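Local coordinates for WipB (Legionella pneumophila, PDB 5NNY), which acts as a Ser/Thr phosphatase that the bacterium translocates into host cells, where it targets the lysosomal nutrient-sensing machinery, this chain being its phosphatase domain, at residues 126-138 / 148-161. Numbering follows the deposited sequence.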
# COMPACT_ATOMS: atom_id res chain seq x y z
N LEU A 126 -1.02 -0.11 5.83
CA LEU A 126 -0.87 1.32 5.58
C LEU A 126 0.59 1.76 5.73
O LEU A 126 1.28 1.39 6.69
CB LEU A 126 -1.76 2.11 6.56
CG LEU A 126 -1.92 3.61 6.30
CD1 LEU A 126 -2.57 3.84 4.94
CD2 LEU A 126 -2.71 4.31 7.41
N SER A 127 1.05 2.56 4.76
CA SER A 127 2.41 3.07 4.76
C SER A 127 2.38 4.55 4.42
O SER A 127 1.37 5.08 3.95
CB SER A 127 3.32 2.32 3.76
OG SER A 127 2.93 2.51 2.39
N ASN A 128 3.52 5.21 4.65
CA ASN A 128 3.65 6.61 4.28
C ASN A 128 3.52 6.80 2.77
O ASN A 128 2.92 7.77 2.32
CB ASN A 128 4.98 7.19 4.80
CG ASN A 128 6.16 6.21 4.66
OD1 ASN A 128 6.19 5.16 5.30
ND2 ASN A 128 7.15 6.60 3.87
N HIS A 129 4.06 5.85 1.99
CA HIS A 129 3.94 5.96 0.53
C HIS A 129 2.49 5.79 0.09
O HIS A 129 1.94 6.60 -0.67
CB HIS A 129 4.83 4.92 -0.16
CG HIS A 129 6.30 5.22 -0.08
ND1 HIS A 129 6.95 6.02 -1.00
CD2 HIS A 129 7.25 4.79 0.78
CE1 HIS A 129 8.23 6.09 -0.69
NE2 HIS A 129 8.44 5.35 0.38
N GLY A 130 1.85 4.75 0.58
CA GLY A 130 0.48 4.50 0.25
C GLY A 130 -0.50 5.58 0.69
O GLY A 130 -1.44 5.90 0.04
N ILE A 131 -0.19 6.21 1.80
CA ILE A 131 -1.01 7.27 2.31
C ILE A 131 -1.03 8.51 1.36
O ILE A 131 -1.95 9.23 1.35
CB ILE A 131 -0.60 7.58 3.76
CG1 ILE A 131 -1.78 7.62 4.66
CG2 ILE A 131 0.17 8.85 3.84
CD1 ILE A 131 -1.40 7.48 6.09
N GLU A 132 0.02 8.74 0.59
CA GLU A 132 0.01 9.81 -0.35
C GLU A 132 -1.02 9.49 -1.47
O GLU A 132 -1.72 10.35 -1.91
CB GLU A 132 1.38 10.02 -0.92
CG GLU A 132 1.39 10.98 -2.06
CD GLU A 132 2.80 11.42 -2.49
OE1 GLU A 132 3.77 11.08 -1.88
OE2 GLU A 132 2.88 12.11 -3.49
N PHE A 133 -1.08 8.24 -1.90
CA PHE A 133 -2.10 7.87 -2.89
C PHE A 133 -3.51 8.03 -2.31
O PHE A 133 -4.41 8.55 -2.99
CB PHE A 133 -1.85 6.43 -3.37
CG PHE A 133 -2.82 5.97 -4.44
CD1 PHE A 133 -2.74 6.49 -5.72
CD2 PHE A 133 -3.82 5.06 -4.14
CE1 PHE A 133 -3.63 6.08 -6.72
CE2 PHE A 133 -4.70 4.61 -5.12
CZ PHE A 133 -4.61 5.14 -6.42
N VAL A 134 -3.70 7.60 -1.06
CA VAL A 134 -4.98 7.76 -0.38
C VAL A 134 -5.39 9.23 -0.38
O VAL A 134 -6.52 9.59 -0.71
CB VAL A 134 -4.89 7.22 1.06
CG1 VAL A 134 -6.09 7.69 1.86
CG2 VAL A 134 -4.77 5.70 1.04
N GLU A 135 -4.48 10.10 0.05
CA GLU A 135 -4.80 11.52 0.18
C GLU A 135 -5.13 12.13 -1.16
O GLU A 135 -6.12 12.86 -1.29
CB GLU A 135 -3.64 12.26 0.84
CG GLU A 135 -4.01 13.69 1.28
CD GLU A 135 -2.80 14.48 1.76
OE1 GLU A 135 -2.09 15.05 0.89
OE2 GLU A 135 -2.55 14.49 2.98
N ALA A 136 -4.31 11.84 -2.17
CA ALA A 136 -4.57 12.31 -3.53
C ALA A 136 -5.96 11.92 -3.99
O ALA A 136 -6.69 12.74 -4.56
CB ALA A 136 -3.52 11.75 -4.48
N CYS A 137 -6.35 10.67 -3.76
CA CYS A 137 -7.65 10.21 -4.23
C CYS A 137 -8.78 10.81 -3.41
O CYS A 137 -9.81 11.21 -3.96
CB CYS A 137 -7.72 8.69 -4.19
SG CYS A 137 -6.68 7.90 -5.44
N GLU A 138 -8.61 10.89 -2.08
CA GLU A 138 -9.66 11.44 -1.23
C GLU A 138 -9.89 12.93 -1.47
O GLU A 138 -11.02 13.42 -1.29
CB GLU A 138 -9.31 11.22 0.25
CG GLU A 138 -9.40 9.79 0.73
CD GLU A 138 -9.25 9.71 2.24
OE1 GLU A 138 -8.71 10.67 2.84
OE2 GLU A 138 -9.70 8.70 2.81
N VAL A 148 -3.27 15.09 -6.56
CA VAL A 148 -2.07 15.81 -6.17
C VAL A 148 -1.86 15.60 -4.68
O VAL A 148 -2.81 15.39 -3.91
CB VAL A 148 -2.13 17.33 -6.49
CG1 VAL A 148 -1.91 17.61 -7.99
CG2 VAL A 148 -3.43 17.94 -6.01
N ALA A 149 -0.61 15.67 -4.27
CA ALA A 149 -0.27 15.58 -2.86
C ALA A 149 1.05 16.28 -2.63
O ALA A 149 2.08 15.62 -2.46
CB ALA A 149 -0.21 14.11 -2.41
N LYS A 150 1.04 17.61 -2.66
CA LYS A 150 2.29 18.35 -2.73
C LYS A 150 3.10 18.24 -1.44
O LYS A 150 4.32 18.03 -1.48
CB LYS A 150 2.01 19.81 -3.07
CG LYS A 150 3.26 20.59 -3.44
CD LYS A 150 2.90 21.97 -3.96
CE LYS A 150 2.08 22.76 -2.94
NZ LYS A 150 2.76 22.81 -1.60
N ARG A 151 2.45 18.34 -0.28
CA ARG A 151 3.18 18.33 0.99
C ARG A 151 3.73 16.94 1.29
O ARG A 151 4.89 16.79 1.70
CB ARG A 151 2.30 18.84 2.14
CG ARG A 151 1.57 20.17 1.90
CD ARG A 151 1.75 21.21 3.02
NE ARG A 151 1.06 20.90 4.29
CZ ARG A 151 -0.15 21.34 4.63
NH1 ARG A 151 -0.66 21.01 5.82
NH2 ARG A 151 -0.86 22.10 3.80
N LEU A 152 2.92 15.90 1.09
CA LEU A 152 3.43 14.54 1.26
C LEU A 152 4.54 14.23 0.27
O LEU A 152 5.49 13.51 0.61
CB LEU A 152 2.29 13.54 1.13
CG LEU A 152 1.28 13.64 2.27
CD1 LEU A 152 0.17 12.62 2.05
CD2 LEU A 152 2.00 13.43 3.62
N GLY A 153 4.45 14.75 -0.95
CA GLY A 153 5.51 14.53 -1.92
C GLY A 153 6.83 15.16 -1.55
O GLY A 153 7.87 14.78 -2.12
N ASN A 154 6.82 16.12 -0.62
CA ASN A 154 8.04 16.75 -0.15
C ASN A 154 8.88 15.83 0.73
O ASN A 154 10.05 16.14 0.98
CB ASN A 154 7.73 18.01 0.67
CG ASN A 154 7.28 19.17 -0.17
OD1 ASN A 154 7.51 19.22 -1.38
ND2 ASN A 154 6.63 20.15 0.47
N ILE A 155 8.31 14.74 1.25
CA ILE A 155 9.02 13.93 2.24
C ILE A 155 9.35 12.55 1.74
O ILE A 155 9.86 11.73 2.52
CB ILE A 155 8.25 13.84 3.57
CG1 ILE A 155 6.91 13.13 3.37
CG2 ILE A 155 8.07 15.23 4.15
CD1 ILE A 155 6.05 13.06 4.60
N GLN A 156 9.05 12.24 0.49
CA GLN A 156 9.37 10.93 -0.04
C GLN A 156 9.40 11.03 -1.55
O GLN A 156 8.77 11.90 -2.15
CB GLN A 156 8.36 9.88 0.44
CG GLN A 156 6.94 10.20 0.02
CD GLN A 156 5.90 9.44 0.83
OE1 GLN A 156 6.21 8.81 1.84
NE2 GLN A 156 4.65 9.50 0.39
N HIS A 157 10.15 10.13 -2.16
CA HIS A 157 10.23 10.08 -3.60
C HIS A 157 9.18 9.11 -4.10
O HIS A 157 9.03 8.00 -3.56
CB HIS A 157 11.63 9.71 -4.07
CG HIS A 157 12.60 10.85 -4.00
ND1 HIS A 157 13.96 10.69 -3.96
CD2 HIS A 157 12.38 12.19 -3.95
CE1 HIS A 157 14.55 11.87 -3.89
NE2 HIS A 157 13.60 12.80 -3.89
N GLY A 158 8.39 9.56 -5.05
CA GLY A 158 7.27 8.80 -5.55
C GLY A 158 7.26 8.81 -7.06
O GLY A 158 6.28 9.23 -7.67
N ASN A 159 8.38 8.36 -7.65
CA ASN A 159 8.49 8.32 -9.11
C ASN A 159 7.27 7.68 -9.73
O ASN A 159 6.73 8.17 -10.73
CB ASN A 159 9.75 7.54 -9.53
CG ASN A 159 9.90 7.47 -11.05
OD1 ASN A 159 10.12 8.48 -11.70
ND2 ASN A 159 9.78 6.27 -11.62
N SER A 160 6.83 6.56 -9.17
CA SER A 160 5.76 5.80 -9.81
C SER A 160 4.45 6.56 -9.78
O SER A 160 3.59 6.34 -10.65
CB SER A 160 5.60 4.45 -9.11
OG SER A 160 5.27 4.66 -7.75
N PHE A 161 4.27 7.47 -8.81
CA PHE A 161 3.05 8.26 -8.76
C PHE A 161 3.17 9.48 -9.65
O PHE A 161 2.22 9.84 -10.35
CB PHE A 161 2.75 8.64 -7.31
CG PHE A 161 1.50 9.47 -7.12
CD1 PHE A 161 0.24 8.96 -7.40
CD2 PHE A 161 1.59 10.78 -6.61
CE1 PHE A 161 -0.90 9.73 -7.21
CE2 PHE A 161 0.47 11.54 -6.40
CZ PHE A 161 -0.78 11.03 -6.70
O HOH W 1 5.55 11.84 -5.64
O HOH W 2 6.06 11.49 -3.55
O HOH W 3 3.47 14.50 -5.07
O HOH W 4 -0.06 16.38 0.56
O HOH W 5 -3.70 15.88 -1.51
O HOH W 6 -5.89 15.23 -5.23
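The side-chain amide of Gln156 reaches across to the first turns of helix 128-138. Its NE2 donates to Glu132 OE1 at 2.9 Å, almost straight (171°) and onto the anti lone pair, with carboxylate and amide nearly coplanar. The second N-H goes to Asn128 O, from above the carbonyl plane, while OE1 accepts from Asn128 ND2 at 3.1 Å. Glutamine, donor and acceptor at once, suits this place; the bonds fix its rotation. Its OE1 lies 4.0 Å above the stacked His129 ring, over the centre, with His157 O at the ring's edge, in plane; ND1 is hydrogen-bonded to Val99 O.

Glu132, CG anti to the backbone N (chi1 172°), extends past Ala149, whose small CB lies 3.5 Å from CG and 3.8 Å from OE2. Water joins Glu132 OE1 to Gln156 O. Apolar Leu152 and Phe161 cover buried flanks of the helix: Leu152 CD1 against Glu132 and Glu135, whose OE2 is hydrogen-bonded to Tyr260 OH and His262 NE2; Phe161 CZ 3.6 Å from Ala136 CB.

In this calcineurin-clan phosphoesterase fold, helix 128-138 follows strand 121-125 of the mixed sheet; Val134 and Cys137, facing away, touch Tyr182 of helix 175-186, and helix 262-270 lies beside Leu152.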